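Local coordinates for laminin subunit ALPHA-1 (Mus musculus, PDB 2JD4), which is the alpha chain of laminin-111, a basement membrane protein, and its LG4-5 domain pair probably contributes to anchorage at the cell surface, at residues N29-K43 with T136-P150. The protein carries 4 engineered substitutions. Sequence-based numbering, arbitrary orientation.
Engineered in segment 29-43: Q37 (natural residue Asn). With MG (magnesium ion), chain C.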
ATOM      1  N   ASN A  29      -3.022   8.857  -4.801  1.00 13.73           N
ATOM      2  CA  ASN A  29      -3.491   9.439  -6.063  1.00 15.15           C
ATOM      3  C   ASN A  29      -2.724   9.032  -7.323  1.00 15.00           C
ATOM      4  O   ASN A  29      -2.669   9.782  -8.299  1.00 15.04           O
ATOM      5  CB  ASN A  29      -3.534  10.963  -5.954  1.00 17.67           C
ATOM      6  CG  ASN A  29      -4.561  11.439  -4.942  1.00 24.03           C
ATOM      7  OD1 ASN A  29      -5.775  11.371  -5.178  1.00 26.70           O
ATOM      8  ND2 ASN A  29      -4.082  11.899  -3.801  1.00 18.33           N
ATOM      9  N   SER A  30      -2.136   7.843  -7.311  1.00 17.52           N
ATOM     10  CA  SER A  30      -1.437   7.359  -8.495  1.00 18.30           C
ATOM     11  C   SER A  30      -2.517   7.094  -9.543  1.00 16.53           C
ATOM     12  O   SER A  30      -3.525   6.463  -9.238  1.00 16.67           O
ATOM     13  CB  SER A  30      -0.704   6.048  -8.196  1.00 16.90           C
ATOM     14  OG  SER A  30       0.205   6.198  -7.121  1.00 18.66           O
ATOM     15  N   HIS A  31      -2.314   7.561 -10.769  1.00 16.33           N
ATOM     16  CA  HIS A  31      -3.311   7.336 -11.814  1.00 19.73           C
ATOM     17  C   HIS A  31      -2.820   7.743 -13.199  1.00 17.03           C
ATOM     18  O   HIS A  31      -1.774   8.375 -13.343  1.00 17.31           O
ATOM     19  CB  HIS A  31      -4.574   8.156 -11.515  1.00 22.41           C
ATOM     20  CG  HIS A  31      -4.391   9.625 -11.737  1.00 16.48           C
ATOM     21  ND1 HIS A  31      -3.656  10.423 -10.885  1.00 18.27           N
ATOM     22  CD2 HIS A  31      -4.743  10.418 -12.779  1.00 17.66           C
ATOM     23  CE1 HIS A  31      -3.558  11.638 -11.394  1.00 16.01           C
ATOM     24  NE2 HIS A  31      -4.209  11.661 -12.543  1.00 20.66           N
ATOM     25  N   LEU A  32      -3.602   7.370 -14.206  1.00 18.51           N
ATOM     26  CA  LEU A  32      -3.357   7.736 -15.597  1.00 18.64           C
ATOM     27  C   LEU A  32      -4.697   8.297 -16.083  1.00 19.97           C
ATOM     28  O   LEU A  32      -5.754   7.774 -15.725  1.00 19.83           O
ATOM     29  CB  LEU A  32      -3.014   6.515 -16.463  1.00 20.13           C
ATOM     30  CG  LEU A  32      -1.703   5.748 -16.286  1.00 18.76           C
ATOM     31  CD1 LEU A  32      -1.652   4.615 -17.309  1.00 21.74           C
ATOM     32  CD2 LEU A  32      -0.519   6.687 -16.473  1.00 16.50           C
ATOM     33  N   VAL A  33      -4.657   9.364 -16.867  1.00 17.54           N
ATOM     34  CA  VAL A  33      -5.868   9.937 -17.437  1.00 18.06           C
ATOM     35  C   VAL A  33      -5.739   9.630 -18.923  1.00 21.05           C
ATOM     36  O   VAL A  33      -4.850  10.149 -19.600  1.00 19.59           O
ATOM     37  CB  VAL A  33      -5.947  11.456 -17.214  1.00 21.56           C
ATOM     38  CG1 VAL A  33      -7.187  12.020 -17.908  1.00 21.59           C
ATOM     39  CG2 VAL A  33      -5.996  11.755 -15.714  1.00 18.54           C
ATOM     40  N   LEU A  34      -6.610   8.757 -19.414  1.00 17.55           N
ATOM     41  CA  LEU A  34      -6.575   8.332 -20.806  1.00 19.32           C
ATOM     42  C   LEU A  34      -7.713   8.895 -21.653  1.00 19.65           C
ATOM     43  O   LEU A  34      -8.868   8.939 -21.222  1.00 24.13           O
ATOM     44  CB  LEU A  34      -6.613   6.805 -20.869  1.00 13.87           C
ATOM     45  CG  LEU A  34      -5.574   6.043 -20.041  1.00 19.67           C
ATOM     46  CD1 LEU A  34      -5.785   4.549 -20.232  1.00 16.53           C
ATOM     47  CD2 LEU A  34      -4.171   6.437 -20.478  1.00 18.20           C
ATOM     48  N   PRO A  35      -7.399   9.320 -22.884  1.00 20.10           N
ATOM     49  CA  PRO A  35      -8.404   9.880 -23.792  1.00 21.03           C
ATOM     50  C   PRO A  35      -9.310   8.792 -24.359  1.00 21.30           C
ATOM     51  O   PRO A  35      -8.859   7.678 -24.597  1.00 18.44           O
ATOM     52  CB  PRO A  35      -7.564  10.518 -24.913  1.00 22.66           C
ATOM     53  CG  PRO A  35      -6.131  10.478 -24.411  1.00 28.06           C
ATOM     54  CD  PRO A  35      -6.078   9.275 -23.527  1.00 22.94           C
ATOM     55  N   LEU A  36     -10.589   9.112 -24.550  1.00 22.33           N
ATOM     56  CA  LEU A  36     -11.541   8.184 -25.161  1.00 26.51           C
ATOM     57  C   LEU A  36     -11.975   8.909 -26.433  1.00 32.04           C
ATOM     58  O   LEU A  36     -12.655   9.933 -26.359  1.00 35.55           O
ATOM     59  CB  LEU A  36     -12.770   7.958 -24.272  1.00 25.52           C
ATOM     60  CG  LEU A  36     -12.615   7.240 -22.931  1.00 24.98           C
ATOM     61  CD1 LEU A  36     -13.978   7.130 -22.259  1.00 29.69           C
ATOM     62  CD2 LEU A  36     -12.007   5.868 -23.144  1.00 25.88           C
ATOM     63  N   GLN A  37     -11.592   8.398 -27.598  1.00 34.92           N
ATOM     64  CA  GLN A  37     -11.954   9.074 -28.840  1.00 36.56           C
ATOM     65  C   GLN A  37     -12.954   8.371 -29.745  1.00 37.43           C
ATOM     66  O   GLN A  37     -13.888   9.000 -30.244  1.00 38.38           O
ATOM     67  CB  GLN A  37     -10.697   9.388 -29.656  1.00 39.62           C
ATOM     68  CG  GLN A  37      -9.640  10.182 -28.911  1.00 44.69           C
ATOM     69  CD  GLN A  37      -8.510   9.308 -28.396  1.00 46.58           C
ATOM     70  OE1 GLN A  37      -8.731   8.370 -27.624  1.00 49.60           O
ATOM     71  NE2 GLN A  37      -7.288   9.611 -28.826  1.00 42.41           N
ATOM     72  N   GLN A  38     -12.776   7.075 -29.969  1.00 36.85           N
ATOM     73  CA  GLN A  38     -13.681   6.365 -30.867  1.00 38.05           C
ATOM     74  C   GLN A  38     -14.852   5.676 -30.183  1.00 37.70           C
ATOM     75  O   GLN A  38     -15.784   5.215 -30.848  1.00 37.88           O
ATOM     76  CB  GLN A  38     -12.907   5.334 -31.689  1.00 42.04           C
ATOM     77  CG  GLN A  38     -12.465   4.110 -30.912  1.00 48.50           C
ATOM     78  CD  GLN A  38     -11.879   3.038 -31.812  1.00 51.48           C
ATOM     79  OE1 GLN A  38     -10.843   3.242 -32.449  1.00 50.45           O
ATOM     80  NE2 GLN A  38     -12.548   1.889 -31.875  1.00 54.35           N
ATOM     81  N   SER A  39     -14.817   5.621 -28.859  1.00 34.69           N
ATOM     82  CA  SER A  39     -15.873   4.961 -28.117  1.00 34.81           C
ATOM     83  C   SER A  39     -17.146   5.780 -27.952  1.00 32.66           C
ATOM     84  O   SER A  39     -17.097   6.973 -27.672  1.00 34.17           O
ATOM     85  CB  SER A  39     -15.357   4.552 -26.732  1.00 37.64           C
ATOM     86  OG  SER A  39     -14.294   3.618 -26.834  1.00 42.65           O
ATOM     87  N   ASP A  40     -18.286   5.128 -28.159  1.00 29.46           N
ATOM     88  CA  ASP A  40     -19.588   5.756 -27.955  1.00 29.12           C
ATOM     89  C   ASP A  40     -20.170   4.899 -26.834  1.00 24.76           C
ATOM     90  O   ASP A  40     -20.730   3.838 -27.090  1.00 23.41           O
ATOM     91  CB  ASP A  40     -20.484   5.647 -29.189  1.00 30.30           C
ATOM     92  CG  ASP A  40     -21.797   6.404 -29.017  1.00 36.54           C
ATOM     93  OD1 ASP A  40     -22.185   6.670 -27.859  1.00 33.47           O
ATOM     94  OD2 ASP A  40     -22.444   6.729 -30.032  1.00 39.85           O
ATOM     95  N   VAL A  41     -20.023   5.351 -25.596  1.00 24.95           N
ATOM     96  CA  VAL A  41     -20.495   4.571 -24.453  1.00 26.21           C
ATOM     97  C   VAL A  41     -21.919   4.852 -23.983  1.00 28.92           C
ATOM     98  O   VAL A  41     -22.373   4.268 -22.997  1.00 25.96           O
ATOM     99  CB  VAL A  41     -19.550   4.760 -23.251  1.00 25.78           C
ATOM    100  CG1 VAL A  41     -18.113   4.448 -23.667  1.00 24.96           C
ATOM    101  CG2 VAL A  41     -19.653   6.180 -22.726  1.00 19.13           C
ATOM    102  N   ARG A  42     -22.622   5.738 -24.682  1.00 28.37           N
ATOM    103  CA  ARG A  42     -23.991   6.087 -24.304  1.00 28.86           C
ATOM    104  C   ARG A  42     -24.907   4.881 -24.087  1.00 29.37           C
ATOM    105  O   ARG A  42     -25.625   4.806 -23.087  1.00 29.63           O
ATOM    106  CB  ARG A  42     -24.604   7.012 -25.358  1.00 28.77           C
ATOM    107  CG  ARG A  42     -24.004   8.417 -25.373  1.00 28.47           C
ATOM    108  CD  ARG A  42     -24.577   9.241 -26.511  1.00 32.39           C
ATOM    109  NE  ARG A  42     -24.169   8.717 -27.813  1.00 33.79           N
ATOM    110  CZ  ARG A  42     -24.561   9.225 -28.976  1.00 38.89           C
ATOM    111  NH1 ARG A  42     -25.377  10.271 -29.000  1.00 40.57           N
ATOM    112  NH2 ARG A  42     -24.135   8.694 -30.113  1.00 37.10           N
ATOM    113  N   LYS A  43     -24.876   3.934 -25.016  1.00 28.89           N
ATOM    114  CA  LYS A  43     -25.725   2.754 -24.916  1.00 29.49           C
ATOM    115  C   LYS A  43     -24.954   1.477 -24.630  1.00 29.93           C
ATOM    116  O   LYS A  43     -25.544   0.409 -24.483  1.00 29.81           O
ATOM    117  CB  LYS A  43     -26.524   2.581 -26.213  1.00 34.78           C
ATOM    118  CG  LYS A  43     -27.667   3.571 -26.392  1.00 37.71           C
ATOM    119  CD  LYS A  43     -28.791   3.287 -25.400  1.00 45.13           C
ATOM    120  CE  LYS A  43     -29.962   4.241 -25.591  1.00 48.62           C
ATOM    121  NZ  LYS A  43     -30.557   4.120 -26.947  1.00 51.92           N
ATOM    122  N   THR A 136     -31.727   6.612 -20.315  1.00 37.25           N
ATOM    123  CA  THR A 136     -31.283   5.584 -21.250  1.00 35.88           C
ATOM    124  C   THR A 136     -29.845   5.720 -21.734  1.00 31.72           C
ATOM    125  O   THR A 136     -29.355   4.848 -22.443  1.00 32.78           O
ATOM    126  CB  THR A 136     -32.188   5.542 -22.502  1.00 37.84           C
ATOM    127  OG1 THR A 136     -31.997   6.735 -23.273  1.00 34.93           O
ATOM    128  CG2 THR A 136     -33.647   5.440 -22.098  1.00 41.02           C
ATOM    129  N   THR A 137     -29.162   6.794 -21.361  1.00 30.94           N
ATOM    130  CA  THR A 137     -27.791   6.973 -21.824  1.00 30.09           C
ATOM    131  C   THR A 137     -26.759   7.296 -20.745  1.00 29.54           C
ATOM    132  O   THR A 137     -27.053   7.995 -19.772  1.00 30.60           O
ATOM    133  CB  THR A 137     -27.713   8.082 -22.904  1.00 27.94           C
ATOM    134  OG1 THR A 137     -28.070   9.350 -22.331  1.00 28.75           O
ATOM    135  CG2 THR A 137     -28.653   7.769 -24.061  1.00 28.92           C
ATOM    136  N   LEU A 138     -25.551   6.763 -20.927  1.00 29.74           N
ATOM    137  CA  LEU A 138     -24.441   7.030 -20.018  1.00 28.55           C
ATOM    138  C   LEU A 138     -23.711   8.183 -20.686  1.00 27.93           C
ATOM    139  O   LEU A 138     -23.001   7.988 -21.674  1.00 30.56           O
ATOM    140  CB  LEU A 138     -23.505   5.818 -19.904  1.00 26.79           C
ATOM    141  CG  LEU A 138     -22.184   6.042 -19.150  1.00 28.03           C
ATOM    142  CD1 LEU A 138     -22.459   6.348 -17.670  1.00 25.97           C
ATOM    143  CD2 LEU A 138     -21.303   4.796 -19.280  1.00 21.42           C
ATOM    144  N   ASP A 139     -23.913   9.384 -20.158  1.00 26.10           N
ATOM    145  CA  ASP A 139     -23.308  10.594 -20.699  1.00 27.33           C
ATOM    146  C   ASP A 139     -22.141  11.041 -19.831  1.00 29.39           C
ATOM    147  O   ASP A 139     -22.347  11.579 -18.739  1.00 26.90           O
ATOM    148  CB  ASP A 139     -24.362  11.702 -20.759  1.00 29.77           C
ATOM    149  CG  ASP A 139     -25.635  11.250 -21.447  1.00 33.73           C
ATOM    150  OD1 ASP A 139     -25.621  11.120 -22.688  1.00 33.09           O
ATOM    151  OD2 ASP A 139     -26.644  11.010 -20.746  1.00 31.00           O
ATOM    152  N   VAL A 140     -20.919  10.835 -20.320  1.00 26.20           N
ATOM    153  CA  VAL A 140     -19.732  11.209 -19.557  1.00 29.83           C
ATOM    154  C   VAL A 140     -18.646  11.857 -20.411  1.00 31.02           C
ATOM    155  O   VAL A 140     -18.665  11.746 -21.637  1.00 30.55           O
ATOM    156  CB  VAL A 140     -19.114   9.972 -18.866  1.00 29.04           C
ATOM    157  CG1 VAL A 140     -20.149   9.308 -17.962  1.00 32.23           C
ATOM    158  CG2 VAL A 140     -18.625   8.987 -19.915  1.00 31.70           C
ATOM    159  N   GLU A 141     -17.702  12.525 -19.749  1.00 30.45           N
ATOM    160  CA  GLU A 141     -16.584  13.184 -20.424  1.00 32.27           C
ATOM    161  C   GLU A 141     -15.728  12.156 -21.152  1.00 31.66           C
ATOM    162  O   GLU A 141     -15.622  11.012 -20.712  1.00 29.24           O
ATOM    163  CB  GLU A 141     -15.716  13.928 -19.410  1.00 35.62           C
ATOM    164  CG  GLU A 141     -16.359  15.153 -18.805  1.00 40.78           C
ATOM    165  CD  GLU A 141     -16.532  16.269 -19.811  1.00 47.90           C
ATOM    166  OE1 GLU A 141     -17.345  16.114 -20.750  1.00 48.70           O
ATOM    167  OE2 GLU A 141     -15.846  17.301 -19.663  1.00 51.28           O
ATOM    168  N   ARG A 142     -15.118  12.579 -22.259  1.00 29.95           N
ATOM    169  CA  ARG A 142     -14.272  11.722 -23.089  1.00 31.77           C
ATOM    170  C   ARG A 142     -12.927  11.411 -22.420  1.00 32.19           C
ATOM    171  O   ARG A 142     -11.872  11.564 -23.044  1.00 33.20           O
ATOM    172  CB  ARG A 142     -14.003  12.409 -24.435  1.00 33.68           C
ATOM    173  CG  ARG A 142     -15.235  12.848 -25.218  1.00 39.84           C
ATOM    174  CD  ARG A 142     -15.617  11.831 -26.282  1.00 43.10           C
ATOM    175  NE  ARG A 142     -16.219  10.635 -25.707  1.00 47.85           N
ATOM    176  CZ  ARG A 142     -16.317   9.468 -26.338  1.00 50.75           C
ATOM    177  NH1 ARG A 142     -15.846   9.333 -27.571  1.00 50.61           N
ATOM    178  NH2 ARG A 142     -16.893   8.437 -25.734  1.00 49.23           N
ATOM    179  N   LYS A 143     -12.958  10.975 -21.164  1.00 27.92           N
ATOM    180  CA  LYS A 143     -11.730  10.663 -20.435  1.00 26.80           C
ATOM    181  C   LYS A 143     -11.954   9.550 -19.423  1.00 27.02           C
ATOM    182  O   LYS A 143     -12.965   9.530 -18.728  1.00 25.22           O
ATOM    183  CB  LYS A 143     -11.217  11.899 -19.687  1.00 29.71           C
ATOM    184  CG  LYS A 143     -10.864  13.080 -20.571  1.00 36.53           C
ATOM    185  CD  LYS A 143     -10.495  14.307 -19.741  1.00 42.22           C
ATOM    186  CE  LYS A 143     -10.194  15.506 -20.642  1.00 47.61           C
ATOM    187  NZ  LYS A 143      -9.885  16.746 -19.869  1.00 50.17           N
ATOM    188  N   LEU A 144     -11.004   8.626 -19.331  1.00 22.93           N
ATOM    189  CA  LEU A 144     -11.122   7.537 -18.375  1.00 22.83           C
ATOM    190  C   LEU A 144      -9.962   7.603 -17.394  1.00 22.24           C
ATOM    191  O   LEU A 144      -8.809   7.712 -17.799  1.00 22.46           O
ATOM    192  CB  LEU A 144     -11.139   6.179 -19.092  1.00 21.17           C
ATOM    193  CG  LEU A 144     -11.182   4.919 -18.212  1.00 23.69           C
ATOM    194  CD1 LEU A 144     -12.032   3.831 -18.860  1.00 20.22           C
ATOM    195  CD2 LEU A 144      -9.772   4.420 -17.981  1.00 19.23           C
ATOM    196  N   TYR A 145     -10.278   7.564 -16.103  1.00 18.78           N
ATOM    197  CA  TYR A 145      -9.251   7.597 -15.065  1.00 18.82           C
ATOM    198  C   TYR A 145      -8.934   6.155 -14.693  1.00 20.84           C
ATOM    199  O   TYR A 145      -9.825   5.411 -14.275  1.00 19.91           O
ATOM    200  CB  TYR A 145      -9.752   8.357 -13.835  1.00 15.99           C
ATOM    201  CG  TYR A 145     -10.064   9.805 -14.118  1.00 19.21           C
ATOM    202  CD1 TYR A 145     -11.280  10.177 -14.694  1.00 18.88           C
ATOM    203  CD2 TYR A 145      -9.132  10.803 -13.836  1.00 17.60           C
ATOM    204  CE1 TYR A 145     -11.559  11.508 -14.976  1.00 25.94           C
ATOM    205  CE2 TYR A 145      -9.402  12.136 -14.118  1.00 24.67           C
ATOM    206  CZ  TYR A 145     -10.617  12.483 -14.685  1.00 26.04           C
ATOM    207  OH  TYR A 145     -10.887  13.807 -14.951  1.00 34.39           O
ATOM    208  N   LEU A 146      -7.669   5.769 -14.853  1.00 18.05           N
ATOM    209  CA  LEU A 146      -7.227   4.408 -14.565  1.00 16.62           C
ATOM    210  C   LEU A 146      -6.331   4.284 -13.325  1.00 16.62           C
ATOM    211  O   LEU A 146      -5.350   5.022 -13.164  1.00 16.28           O
ATOM    212  CB  LEU A 146      -6.480   3.835 -15.784  1.00 14.30           C
ATOM    213  CG  LEU A 146      -6.040   2.362 -15.696  1.00 14.55           C
ATOM    214  CD1 LEU A 146      -7.290   1.454 -15.697  1.00 12.89           C
ATOM    215  CD2 LEU A 146      -5.129   2.013 -16.884  1.00 12.10           C
ATOM    216  N   GLY A 147      -6.687   3.345 -12.451  1.00 18.10           N
ATOM    217  CA  GLY A 147      -5.915   3.089 -11.249  1.00 15.30           C
ATOM    218  C   GLY A 147      -6.067   4.037 -10.076  1.00 13.72           C
ATOM    219  O   GLY A 147      -5.571   3.749  -8.987  1.00 16.33           O
ATOM    220  N   GLY A 148      -6.728   5.169 -10.293  1.00 14.30           N
ATOM    221  CA  GLY A 148      -6.910   6.140  -9.229  1.00 14.42           C
ATOM    222  C   GLY A 148      -7.434   7.450  -9.791  1.00 14.78           C
ATOM    223  O   GLY A 148      -7.804   7.517 -10.961  1.00 17.14           O
ATOM    224  N   LEU A 149      -7.452   8.493  -8.969  1.00 19.86           N
ATOM    225  CA  LEU A 149      -7.935   9.810  -9.391  1.00 18.66           C
ATOM    226  C   LEU A 149      -6.925  10.904  -9.045  1.00 18.80           C
ATOM    227  O   LEU A 149      -6.075  10.731  -8.164  1.00 20.66           O
ATOM    228  CB  LEU A 149      -9.268  10.135  -8.691  1.00 15.48           C
ATOM    229  CG  LEU A 149     -10.432   9.158  -8.864  1.00 18.69           C
ATOM    230  CD1 LEU A 149     -11.532   9.495  -7.844  1.00 23.63           C
ATOM    231  CD2 LEU A 149     -10.960   9.230 -10.286  1.00 14.66           C
ATOM    232  N   PRO A 150      -7.005  12.052  -9.740  1.00 18.53           N
ATOM    233  CA  PRO A 150      -6.098  13.178  -9.492  1.00 19.47           C
ATOM    234  C   PRO A 150      -6.354  13.706  -8.081  1.00 20.27           C
ATOM    235  O   PRO A 150      -7.465  13.585  -7.559  1.00 19.02           O
ATOM    236  CB  PRO A 150      -6.501  14.197 -10.559  1.00 22.09           C
ATOM    237  CG  PRO A 150      -7.145  13.359 -11.636  1.00 21.72           C
ATOM    238  CD  PRO A 150      -7.921  12.345 -10.856  1.00 19.19           C
TER
HETATM  239 MG    MG C4061     -27.578   9.996 -18.926  1.00 30.82          MG
HETATM  240  O   HOH W   1     -29.629   9.878 -19.829  1.00 27.12           O
HETATM  241  O   HOH W   2     -27.987  12.011 -17.807  1.00 31.57           O
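L32 and L34 pair with L146 and L144 through antiparallel backbone bonds, mostly near-straight, such as L146 N to L32 O at 2.9 Å (177°). The leucines of both strands share one face, where branched apolar chains suit the buried interior: L34 CD1 meets L146 CD2 at 4.3 Å, and L146 also packs on I169 and I172 of strand 167-174. On the other face V33 CG2 lies beside the Y145 ring, 3.8 Å from CD2. Beyond this pair, P150 CD sits over the H31 ring face, 4.2 Å from its centroid, in a CH-pi contact. With CG between the backbone N and carbonyl carbon (chi1 72°), the H31 ring can also give ND1-H to N29 O at 2.8 Å, in the ring plane. With an alanine here, P150 would probably lose its flat partner and N29 O its donor. G148 suits its place because a CB would strike S30 O. The far end is more open to solvent around D40, R42 and K43, though V41 and L138 stay buried: R42 grips D40 side-on in a salt bridge, while R42 O accepts L138 N (2.9 Å). T137 O and D139 OD2, flanking L138, bind magnesium with D70, L87 and two waters, the rim metal site of a laminin G beta-sandwich.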